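Local coordinates for hypothetical protein BT_3535 (Bacteroides thetaiotaomicron VPI-5482, PDB 3KNY), which is of unknown function but folds into two domains and is probably made as a lipoprotein, at residues A[23-26]-A[27-31]; A[31-34]-A[35-39]; A[41-44]-A[45-49]; A[180-184]-A[185-189]. One frame throughout, in Å; residues are numbered along the deposited sequence.

Contact 1 (A[23-26]-A[27-31]); sequences EYAP and LNTIP
P26 and T29 are the end residues of a type II beta turn, in which the positive phi of N28 (54°) brings the chain round so that the backbone N of T29 approaches P26 O at 3.1 Å in a weak hydrogen bond. The side chain of T29 makes the firmer bond to this carbonyl: T29 OG1 donates to P26 O over 2.9 Å, from a point tilted 20° out of the carbonyl plane. Its chi1 of 84° sets OG1 between the backbone N and carbonyl carbon of T29, which turns the hydroxyl back over the turn. From there T29 OG1 also lies 3.5 Å from P26 CD, so the proline ring flanks the polar group obliquely. The methyl T29 CG2 takes the place beside its own backbone N and stays 3.6 Å from P26 O. A25 CB packs on the P31 ring at CD, 3.8 Å away, an apolar contact, and lies 3.7 Å from the carbonyl oxygen T29 O. A valine in place of T29 would probably leave P26 O with just the weak backbone bond to close the turn. Outside, A25 pairs through its backbone with I55 and N28 with S50, while I30 packs on Y43 and W46 of helix 40-49. The chemistry therefore implies a turn whose opening carbonyl is held by two donors of one threonine, the hydroxyl bond being the stronger, while the P26 ring restricts phi at the first turn residue.

Contact 2 (A[31-34]-A[35-39]); sequences PDWV and SEKVT
S35 and D32 share the main polar grip of the 3-10 segment 32-36. D32 O accepts twice from S35: from the backbone N at 3.0 Å, standing 37° above the carbonyl plane, and from S35 OG at 2.9 Å, in that plane. The S35 chi1 of 69° makes the second bond possible by folding OG back toward D32. Two further i-to-i+3 bonds continue the winding, E36 N to W33 O at 3.2 Å and K37 N to V34 O at 2.7 Å. Replacing S35 by alanine would probably cost D32 O its in-plane hydroxyl donor and leave it the backbone N alone from this residue. Apolar contacts form a second group. K37 CG meets the edge of the W33 indole, 4.1 Å from CZ3, while V34 CG2 lies 3.8 Å above the ring plane, over its centre. The pair V34 CG1 and V38 CG2 is looser, at 4.4 Å. The K37 ammonium reaches the backbone L60 O in a weak hydrogen bond. The segment leads into helix 40-49: T39 stands at the N-cap, its side chain capping a backbone N of the helix and its own N bonded to E42 OE1, a pattern that fits a capping box. S35 and V38 pack on Y43, and the loop residue Y57 touches W33 and V34.

Contact 3 (A[41-44]-A[45-49]); sequences KEYE and LWRTM
E44 and R47 form a salt bridge one helical turn apart, their side chains lying alongside and pointing the same way. R47 NE donates to E44 OE2 over 2.7 Å; the nitrogen stands 44° out of the carboxylate plane, whereas the oxygen lies close to the guanidinium plane. A weak second bond joins R47 NH2 to the same oxygen at 3.2 Å. The bend at R47 chi3 (-48°) swings the guanidinium back toward E44 and also brings NH2 to the Y43 ring, 3.7 Å from CE2. NH2 meets that ring at its edge, in plane, and so is not placed over the pi face; ring and guanidinium planes are 67° apart. These residues are set by backbone bonds of the alpha type: W46 N to E42 O at 3.1 Å, R47 N to Y43 O at 2.9 Å, and T48 N to E44 O at 3.1 Å. Further out, E42, whose polar partner is T39, touches Y73 of helix 66-84. W46 meets Y57 edge-to-face, while L45 and the selenomethionine M49 pack on I76 of the same helix. The whole is a short amphipathic helix, with an i-to-i+3 ion pair on its exposed side and W46 and M49 buried against strands 53-55 and 93-97.

Contact 4 (A[180-184]-A[185-189]); sequences VSYDK and DKKLI
The Y182 ring lies obliquely against L188 O, which is 3.2 Å from Y182 CD1. With CG anti to the backbone N (chi1 175°), the ring reaches along the turn until Y182 OH comes within 3.5 Å of K187 CA. The other flat group is the D183 carboxylate. K186 N donates to D183 OD1 at 3.0 Å from above the carboxylate plane, 62° out of it, and D185 N adds a weak bond to the same oxygen at 2.7 Å, as in an Asx turn. The K186 CG, CD and CE methylenes pass beside D183 OD2, but K186 NZ stays 4.1 Å from this oxygen, beyond a salt bridge, and pairs with E92 instead. The acidic side chains of D183 and D185 sit close, and the backbone N-H groups at OD1 probably offset part of their repulsion.

In the backbone, D183 N approaches L188 O nearly in line with its C=O bond, at 2.8 Å, while K187 N makes a weak bond to D183 O at 2.7 Å. Y182 and I189 form a non-hydrogen-bonded antiparallel pair on one face, where V180 CG1 also meets I189 CG2 at 3.9 Å. L188, on the other face with D183, packs on C75 and I79 of helix 66-84. K187 and L188 both oppose D183, and K187 has a positive phi (61°): a G1 beta bulge closing the beta hairpin of strands 177-183 and 188-201.

In the fold
Contacts 1, 2 and 3 follow one another along the chain, on one side of its centre, and trace the path from the loop after strand 7-10 into helix 40-49. Contacts 1 and 2 share P31, with centres about 12 Å apart. Both pack against contact 3, chiefly at Y43, so the loop runs along one flank of helix 40-49 before entering it. Contact 4 comes far later, its centre about 20 Å from that of contact 3, and their nearest atoms are about 5 Å apart without touching. Helix 66-84 bridges this separation, since M49 and L188 both pack on I79, tying the helix 40-49 region to the hairpin of the mixed sheet.

Contact 1 (A[23-26]-A[27-31])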
loop_
_atom_site.group_PDB
_atom_site.type_symbol
_atom_site.label_atom_id
_atom_site.label_comp_id
_atom_site.label_asym_id
_atom_site.label_seq_id
_atom_site.Cartn_x
_atom_site.Cartn_y
_atom_site.Cartn_z
ATOM N N GLU A 23 8.003 5.606 2.469
ATOM C CA GLU A 23 6.688 6.255 2.564
ATOM C C GLU A 23 5.720 5.519 3.513
ATOM O O GLU A 23 4.631 6.027 3.781
ATOM C CB GLU A 23 6.069 6.470 1.152
ATOM C CG GLU A 23 5.472 5.214 0.408
ATOM C CD GLU A 23 5.013 5.503 -1.070
ATOM O OE1 GLU A 23 5.878 5.944 -1.860
ATOM O OE2 GLU A 23 3.811 5.278 -1.448
ATOM N N TYR A 24 6.133 4.357 4.026
ATOM C CA TYR A 24 5.318 3.506 4.894
ATOM C C TYR A 24 5.903 3.314 6.312
ATOM O O TYR A 24 7.108 3.122 6.482
ATOM C CB TYR A 24 5.147 2.112 4.238
ATOM C CG TYR A 24 4.376 2.145 2.925
ATOM C CD1 TYR A 24 2.981 2.057 2.899
ATOM C CD2 TYR A 24 5.036 2.270 1.715
ATOM C CE1 TYR A 24 2.276 2.114 1.708
ATOM C CE2 TYR A 24 4.335 2.314 0.514
ATOM C CZ TYR A 24 2.963 2.250 0.519
ATOM O OH TYR A 24 2.298 2.319 -0.676
ATOM N N ALA A 25 5.030 3.322 7.322
ATOM C CA ALA A 25 5.430 3.134 8.724
ATOM C C ALA A 25 5.684 1.652 9.021
ATOM O O ALA A 25 4.825 0.819 8.754
ATOM C CB ALA A 25 4.347 3.684 9.677
ATOM N N PRO A 26 6.859 1.319 9.579
ATOM C CA PRO A 26 7.152 -0.058 10.006
ATOM C C PRO A 26 6.135 -0.548 11.010
ATOM O O PRO A 26 5.600 0.263 11.767
ATOM C CB PRO A 26 8.497 0.064 10.730
ATOM C CG PRO A 26 9.100 1.368 10.302
ATOM C CD PRO A 26 7.991 2.240 9.799
ATOM N N LEU A 27 5.901 -1.856 11.049
ATOM C CA LEU A 27 4.942 -2.434 11.990
ATOM C C LEU A 27 5.089 -1.902 13.409
ATOM O O LEU A 27 6.198 -1.609 13.901
ATOM C CB LEU A 27 5.063 -3.956 12.061
ATOM C CG LEU A 27 4.456 -4.831 10.975
ATOM C CD1 LEU A 27 4.408 -6.233 11.540
ATOM C CD2 LEU A 27 3.050 -4.389 10.544
ATOM N N ASN A 28 3.951 -1.783 14.076
ATOM C CA ASN A 28 3.922 -1.314 15.452
ATOM C C ASN A 28 4.622 0.042 15.683
ATOM O O ASN A 28 5.144 0.291 16.754
ATOM C CB ASN A 28 4.471 -2.411 16.364
ATOM C CG ASN A 28 3.738 -3.724 16.178
ATOM O OD1 ASN A 28 2.545 -3.836 16.492
ATOM N ND2 ASN A 28 4.438 -4.723 15.646
ATOM N N THR A 29 4.618 0.909 14.672
ATOM C CA THR A 29 5.028 2.295 14.837
ATOM C C THR A 29 4.042 3.223 14.111
ATOM O O THR A 29 3.379 2.822 13.142
ATOM C CB THR A 29 6.461 2.574 14.311
ATOM O OG1 THR A 29 6.427 2.820 12.898
ATOM C CG2 THR A 29 7.408 1.434 14.635
ATOM N N ILE A 30 3.947 4.457 14.605
ATOM C CA ILE A 30 3.125 5.510 14.005
ATOM C C ILE A 30 3.980 6.765 13.981
ATOM O O ILE A 30 4.555 7.109 14.992
ATOM C CB ILE A 30 1.824 5.761 14.808
ATOM C CG1 ILE A 30 1.096 4.427 15.030
ATOM C CG2 ILE A 30 0.922 6.766 14.084
ATOM C CD1 ILE A 30 -0.274 4.541 15.654
ATOM N N PRO A 31 4.121 7.425 12.816
ATOM C CA PRO A 31 4.925 8.651 12.820
ATOM C C PRO A 31 4.399 9.652 13.831
ATOM O O PRO A 31 3.182 9.801 13.954
ATOM C CB PRO A 31 4.772 9.204 11.385
ATOM C CG PRO A 31 3.899 8.250 10.644
ATOM C CD PRO A 31 3.827 6.981 11.445
#

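Contact 2 (A[31-34]-A[35-39])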
loop_
_atom_site.group_PDB
_atom_site.type_symbol
_atom_site.label_atom_id
_atom_site.label_comp_id
_atom_site.label_asym_id
_atom_site.label_seq_id
_atom_site.Cartn_x
_atom_site.Cartn_y
_atom_site.Cartn_z
ATOM N N PRO A 31 4.121 7.425 12.816
ATOM C CA PRO A 31 4.925 8.651 12.820
ATOM C C PRO A 31 4.399 9.652 13.831
ATOM O O PRO A 31 3.182 9.801 13.954
ATOM C CB PRO A 31 4.772 9.204 11.385
ATOM C CG PRO A 31 3.899 8.250 10.644
ATOM C CD PRO A 31 3.827 6.981 11.445
ATOM N N ASP A 32 5.298 10.323 14.545
ATOM C CA ASP A 32 4.868 11.220 15.586
ATOM C C ASP A 32 3.801 12.193 15.092
ATOM O O ASP A 32 2.746 12.326 15.707
ATOM C CB ASP A 32 6.029 12.014 16.181
ATOM C CG ASP A 32 5.590 12.840 17.388
ATOM O OD1 ASP A 32 4.908 12.272 18.262
ATOM O OD2 ASP A 32 5.884 14.053 17.459
ATOM N N TRP A 33 4.056 12.851 13.968
ATOM C CA TRP A 33 3.138 13.878 13.488
ATOM C C TRP A 33 1.667 13.434 13.422
ATOM O O TRP A 33 0.750 14.256 13.567
ATOM C CB TRP A 33 3.604 14.418 12.136
ATOM C CG TRP A 33 3.443 13.481 11.017
ATOM C CD1 TRP A 33 4.367 12.609 10.545
ATOM C CD2 TRP A 33 2.280 13.324 10.197
ATOM N NE1 TRP A 33 3.851 11.907 9.486
ATOM C CE2 TRP A 33 2.572 12.328 9.251
ATOM C CE3 TRP A 33 1.016 13.928 10.175
ATOM C CZ2 TRP A 33 1.654 11.920 8.291
ATOM C CZ3 TRP A 33 0.096 13.515 9.213
ATOM C CH2 TRP A 33 0.424 12.522 8.285
ATOM N N VAL A 34 1.446 12.137 13.197
ATOM C CA VAL A 34 0.089 11.595 13.076
ATOM C C VAL A 34 -0.751 11.855 14.318
ATOM O O VAL A 34 -1.913 12.254 14.213
ATOM C CB VAL A 34 0.098 10.073 12.767
ATOM C CG1 VAL A 34 -1.279 9.477 12.960
ATOM C CG2 VAL A 34 0.559 9.847 11.365
ATOM N N SER A 35 -0.141 11.669 15.489
ATOM C CA SER A 35 -0.848 11.799 16.770
ATOM C C SER A 35 -1.452 13.170 17.007
ATOM O O SER A 35 -2.163 13.357 17.987
ATOM C CB SER A 35 0.069 11.435 17.950
ATOM O OG SER A 35 1.103 12.386 18.146
ATOM N N GLU A 36 -1.149 14.136 16.146
ATOM C CA GLU A 36 -1.717 15.474 16.271
ATOM C C GLU A 36 -2.896 15.662 15.356
ATOM O O GLU A 36 -3.550 16.697 15.393
ATOM C CB GLU A 36 -0.674 16.532 15.964
ATOM C CG GLU A 36 0.064 17.011 17.185
ATOM C CD GLU A 36 1.192 17.930 16.813
ATOM O OE1 GLU A 36 1.915 17.615 15.840
ATOM O OE2 GLU A 36 1.354 18.966 17.485
ATOM N N LYS A 37 -3.187 14.644 14.561
ATOM C CA LYS A 37 -4.208 14.732 13.538
ATOM C C LYS A 37 -5.387 13.800 13.807
ATOM O O LYS A 37 -6.317 13.742 13.009
ATOM C CB LYS A 37 -3.563 14.383 12.209
ATOM C CG LYS A 37 -2.511 15.389 11.750
ATOM C CD LYS A 37 -3.163 16.569 11.060
ATOM C CE LYS A 37 -2.259 17.170 10.004
ATOM N NZ LYS A 37 -3.053 17.984 9.048
ATOM N N VAL A 38 -5.369 13.096 14.938
ATOM C CA VAL A 38 -6.414 12.123 15.253
ATOM C C VAL A 38 -6.788 12.147 16.754
ATOM O O VAL A 38 -6.054 12.698 17.571
ATOM C CB VAL A 38 -5.948 10.716 14.832
ATOM C CG1 VAL A 38 -5.661 10.687 13.334
ATOM C CG2 VAL A 38 -4.695 10.300 15.612
ATOM N N THR A 39 -7.943 11.569 17.094
ATOM C CA THR A 39 -8.382 11.415 18.484
ATOM C C THR A 39 -7.755 10.134 19.073
ATOM O O THR A 39 -7.436 9.212 18.331
ATOM C CB THR A 39 -9.948 11.306 18.590
ATOM O OG1 THR A 39 -10.389 10.014 18.142
ATOM C CG2 THR A 39 -10.649 12.393 17.773
#

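Contact 3 (A[41-44]-A[45-49])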
loop_
_atom_site.group_PDB
_atom_site.type_symbol
_atom_site.label_atom_id
_atom_site.label_comp_id
_atom_site.label_asym_id
_atom_site.label_seq_id
_atom_site.Cartn_x
_atom_site.Cartn_y
_atom_site.Cartn_z
ATOM N N LYS A 41 -9.155 7.660 20.334
ATOM C CA LYS A 41 -9.963 6.521 19.872
ATOM C C LYS A 41 -9.413 6.040 18.528
ATOM O O LYS A 41 -9.103 4.854 18.332
ATOM C CB LYS A 41 -11.424 6.930 19.689
ATOM C CG LYS A 41 -12.113 7.536 20.911
ATOM C CD LYS A 41 -13.050 6.562 21.644
ATOM C CE LYS A 41 -14.230 7.357 22.243
ATOM N NZ LYS A 41 -14.972 6.697 23.360
ATOM N N GLU A 42 -9.289 7.008 17.622
ATOM C CA GLU A 42 -8.748 6.796 16.290
ATOM C C GLU A 42 -7.330 6.254 16.371
ATOM O O GLU A 42 -7.022 5.191 15.796
ATOM C CB GLU A 42 -8.764 8.112 15.502
ATOM C CG GLU A 42 -10.169 8.568 15.114
ATOM C CD GLU A 42 -10.258 10.031 14.730
ATOM O OE1 GLU A 42 -9.249 10.765 14.798
ATOM O OE2 GLU A 42 -11.367 10.457 14.365
ATOM N N TYR A 43 -6.474 6.971 17.096
ATOM C CA TYR A 43 -5.073 6.569 17.246
ATOM C C TYR A 43 -4.959 5.112 17.668
ATOM O O TYR A 43 -4.084 4.380 17.199
ATOM C CB TYR A 43 -4.371 7.461 18.264
ATOM C CG TYR A 43 -2.865 7.307 18.295
ATOM C CD1 TYR A 43 -2.053 8.104 17.481
ATOM C CD2 TYR A 43 -2.246 6.384 19.145
ATOM C CE1 TYR A 43 -0.666 7.991 17.504
ATOM C CE2 TYR A 43 -0.855 6.261 19.169
ATOM C CZ TYR A 43 -0.077 7.074 18.345
ATOM O OH TYR A 43 1.294 6.974 18.347
ATOM N N GLU A 44 -5.869 4.686 18.529
ATOM C CA GLU A 44 -5.844 3.319 19.030
ATOM C C GLU A 44 -6.140 2.305 17.929
ATOM O O GLU A 44 -5.581 1.215 17.935
ATOM C CB GLU A 44 -6.829 3.137 20.189
ATOM C CG GLU A 44 -6.246 2.328 21.332
ATOM C CD GLU A 44 -4.980 2.958 21.870
ATOM O OE1 GLU A 44 -4.942 4.202 21.953
ATOM O OE2 GLU A 44 -4.020 2.219 22.180
ATOM N N LEU A 45 -7.016 2.653 16.993
ATOM C CA LEU A 45 -7.310 1.763 15.889
ATOM C C LEU A 45 -6.045 1.649 14.994
ATOM O O LEU A 45 -5.570 0.552 14.667
ATOM C CB LEU A 45 -8.543 2.254 15.121
ATOM C CG LEU A 45 -9.875 2.186 15.877
ATOM C CD1 LEU A 45 -10.989 2.776 15.049
ATOM C CD2 LEU A 45 -10.222 0.765 16.302
ATOM N N TRP A 46 -5.462 2.784 14.655
ATOM C CA TRP A 46 -4.199 2.761 13.940
ATOM C C TRP A 46 -3.130 1.913 14.641
ATOM O O TRP A 46 -2.433 1.136 13.990
ATOM C CB TRP A 46 -3.702 4.177 13.692
ATOM C CG TRP A 46 -4.589 4.898 12.725
ATOM C CD1 TRP A 46 -5.322 6.018 12.966
ATOM C CD2 TRP A 46 -4.883 4.507 11.383
ATOM N NE1 TRP A 46 -6.039 6.364 11.850
ATOM C CE2 TRP A 46 -5.790 5.456 10.861
ATOM C CE3 TRP A 46 -4.467 3.449 10.565
ATOM C CZ2 TRP A 46 -6.280 5.391 9.551
ATOM C CZ3 TRP A 46 -4.960 3.379 9.264
ATOM C CH2 TRP A 46 -5.852 4.346 8.768
ATOM N N ARG A 47 -2.994 2.041 15.957
ATOM C CA ARG A 47 -2.055 1.172 16.664
ATOM C C ARG A 47 -2.354 -0.303 16.361
ATOM O O ARG A 47 -1.433 -1.060 16.063
ATOM C CB ARG A 47 -2.064 1.400 18.185
ATOM C CG ARG A 47 -1.012 0.529 18.922
ATOM C CD ARG A 47 -1.315 0.330 20.393
ATOM N NE ARG A 47 -1.635 1.602 21.014
ATOM C CZ ARG A 47 -0.745 2.550 21.288
ATOM N NH1 ARG A 47 0.549 2.376 21.007
ATOM N NH2 ARG A 47 -1.153 3.685 21.848
ATOM N N THR A 48 -3.625 -0.707 16.454
ATOM C CA THR A 48 -4.022 -2.099 16.154
ATOM C C THR A 48 -3.659 -2.480 14.707
ATOM O O THR A 48 -3.131 -3.555 14.415
ATOM C CB THR A 48 -5.549 -2.304 16.333
ATOM O OG1 THR A 48 -5.886 -2.197 17.715
ATOM C CG2 THR A 48 -6.007 -3.683 15.779
HETATM N N MSE A 49 -3.961 -1.541 13.826
HETATM C CA MSE A 49 -3.800 -1.673 12.400
HETATM C C MSE A 49 -2.313 -1.799 12.070
HETATM O O MSE A 49 -1.929 -2.597 11.220
HETATM C CB MSE A 49 -4.421 -0.423 11.758
HETATM C CG MSE A 49 -5.037 -0.642 10.440
HETATM SE SE MSE A 49 -6.660 -1.725 10.381
HETATM C CE MSE A 49 -6.524 -1.698 8.433
#

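Contact 4 (A[180-184]-A[185-189])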
loop_
_atom_site.group_PDB
_atom_site.type_symbol
_atom_site.label_atom_id
_atom_site.label_comp_id
_atom_site.label_asym_id
_atom_site.label_seq_id
_atom_site.Cartn_x
_atom_site.Cartn_y
_atom_site.Cartn_z
ATOM N N VAL A 180 -5.054 -7.774 -9.123
ATOM C CA VAL A 180 -5.811 -6.758 -8.416
ATOM C C VAL A 180 -7.202 -7.289 -8.167
ATOM O O VAL A 180 -7.802 -7.940 -9.013
ATOM C CB VAL A 180 -5.907 -5.453 -9.184
ATOM C CG1 VAL A 180 -6.644 -4.420 -8.356
ATOM C CG2 VAL A 180 -4.511 -4.925 -9.485
ATOM N N SER A 181 -7.711 -7.055 -6.981
ATOM C CA SER A 181 -9.032 -7.486 -6.670
ATOM C C SER A 181 -9.558 -6.666 -5.497
ATOM O O SER A 181 -8.790 -5.988 -4.817
ATOM C CB SER A 181 -9.002 -8.937 -6.307
ATOM O OG SER A 181 -8.535 -9.046 -4.990
ATOM N N TYR A 182 -10.865 -6.709 -5.278
ATOM C CA TYR A 182 -11.457 -6.044 -4.137
ATOM C C TYR A 182 -11.917 -7.102 -3.122
ATOM O O TYR A 182 -12.685 -7.990 -3.463
ATOM C CB TYR A 182 -12.606 -5.165 -4.598
ATOM C CG TYR A 182 -13.377 -4.527 -3.479
ATOM C CD1 TYR A 182 -12.787 -3.587 -2.654
ATOM C CD2 TYR A 182 -14.718 -4.849 -3.261
ATOM C CE1 TYR A 182 -13.507 -2.987 -1.631
ATOM C CE2 TYR A 182 -15.436 -4.261 -2.259
ATOM C CZ TYR A 182 -14.830 -3.329 -1.444
ATOM O OH TYR A 182 -15.550 -2.765 -0.422
ATOM N N ASP A 183 -11.410 -7.012 -1.888
ATOM C CA ASP A 183 -11.781 -7.937 -0.817
ATOM C C ASP A 183 -13.021 -7.415 -0.121
ATOM O O ASP A 183 -12.968 -6.403 0.578
ATOM C CB ASP A 183 -10.647 -8.080 0.187
ATOM C CG ASP A 183 -10.982 -9.037 1.298
ATOM O OD1 ASP A 183 -12.149 -9.048 1.770
ATOM O OD2 ASP A 183 -10.075 -9.778 1.715
ATOM N N LYS A 184 -14.137 -8.119 -0.274
ATOM C CA LYS A 184 -15.414 -7.594 0.238
ATOM C C LYS A 184 -15.538 -7.670 1.757
ATOM O O LYS A 184 -16.309 -6.917 2.341
ATOM C CB LYS A 184 -16.600 -8.264 -0.465
ATOM C CG LYS A 184 -16.690 -7.918 -1.950
ATOM C CD LYS A 184 -17.773 -8.732 -2.667
ATOM C CE LYS A 184 -18.191 -8.090 -4.005
ATOM N NZ LYS A 184 -19.212 -8.893 -4.747
ATOM N N ASP A 185 -14.773 -8.549 2.402
ATOM C CA ASP A 185 -14.762 -8.585 3.874
ATOM C C ASP A 185 -13.993 -7.399 4.472
ATOM O O ASP A 185 -14.528 -6.650 5.288
ATOM C CB ASP A 185 -14.110 -9.865 4.392
ATOM C CG ASP A 185 -14.768 -11.089 3.888
ATOM O OD1 ASP A 185 -16.013 -11.094 3.809
ATOM O OD2 ASP A 185 -14.031 -12.044 3.569
ATOM N N LYS A 186 -12.728 -7.262 4.068
ATOM C CA LYS A 186 -11.840 -6.215 4.560
ATOM C C LYS A 186 -12.188 -4.867 3.952
ATOM O O LYS A 186 -11.795 -3.839 4.488
ATOM C CB LYS A 186 -10.390 -6.540 4.216
ATOM C CG LYS A 186 -9.919 -7.914 4.669
ATOM C CD LYS A 186 -8.443 -8.024 4.466
ATOM C CE LYS A 186 -7.918 -9.423 4.627
ATOM N NZ LYS A 186 -6.655 -9.512 3.869
ATOM N N LYS A 187 -12.913 -4.883 2.831
ATOM C CA LYS A 187 -13.303 -3.667 2.105
ATOM C C LYS A 187 -12.066 -2.893 1.634
ATOM O O LYS A 187 -12.021 -1.669 1.712
ATOM C CB LYS A 187 -14.240 -2.803 2.955
ATOM C CG LYS A 187 -15.503 -3.571 3.428
ATOM C CD LYS A 187 -16.348 -2.800 4.480
ATOM C CE LYS A 187 -17.253 -3.745 5.283
ATOM N NZ LYS A 187 -17.743 -4.891 4.432
ATOM N N LEU A 188 -11.068 -3.640 1.148
ATOM C CA LEU A 188 -9.821 -3.085 0.608
ATOM C C LEU A 188 -9.600 -3.532 -0.838
ATOM O O LEU A 188 -10.099 -4.580 -1.249
ATOM C CB LEU A 188 -8.629 -3.587 1.432
ATOM C CG LEU A 188 -8.550 -3.210 2.905
ATOM C CD1 LEU A 188 -7.345 -3.915 3.543
ATOM C CD2 LEU A 188 -8.443 -1.705 3.049
ATOM N N ILE A 189 -8.834 -2.745 -1.593
ATOM C CA ILE A 189 -8.310 -3.173 -2.888
ATOM C C ILE A 189 -6.942 -3.758 -2.604
ATOM O O ILE A 189 -6.202 -3.154 -1.879
ATOM C CB ILE A 189 -8.182 -1.994 -3.860
ATOM C CG1 ILE A 189 -9.570 -1.401 -4.164
ATOM C CG2 ILE A 189 -7.539 -2.415 -5.162
ATOM C CD1 ILE A 189 -9.537 -0.073 -4.936
#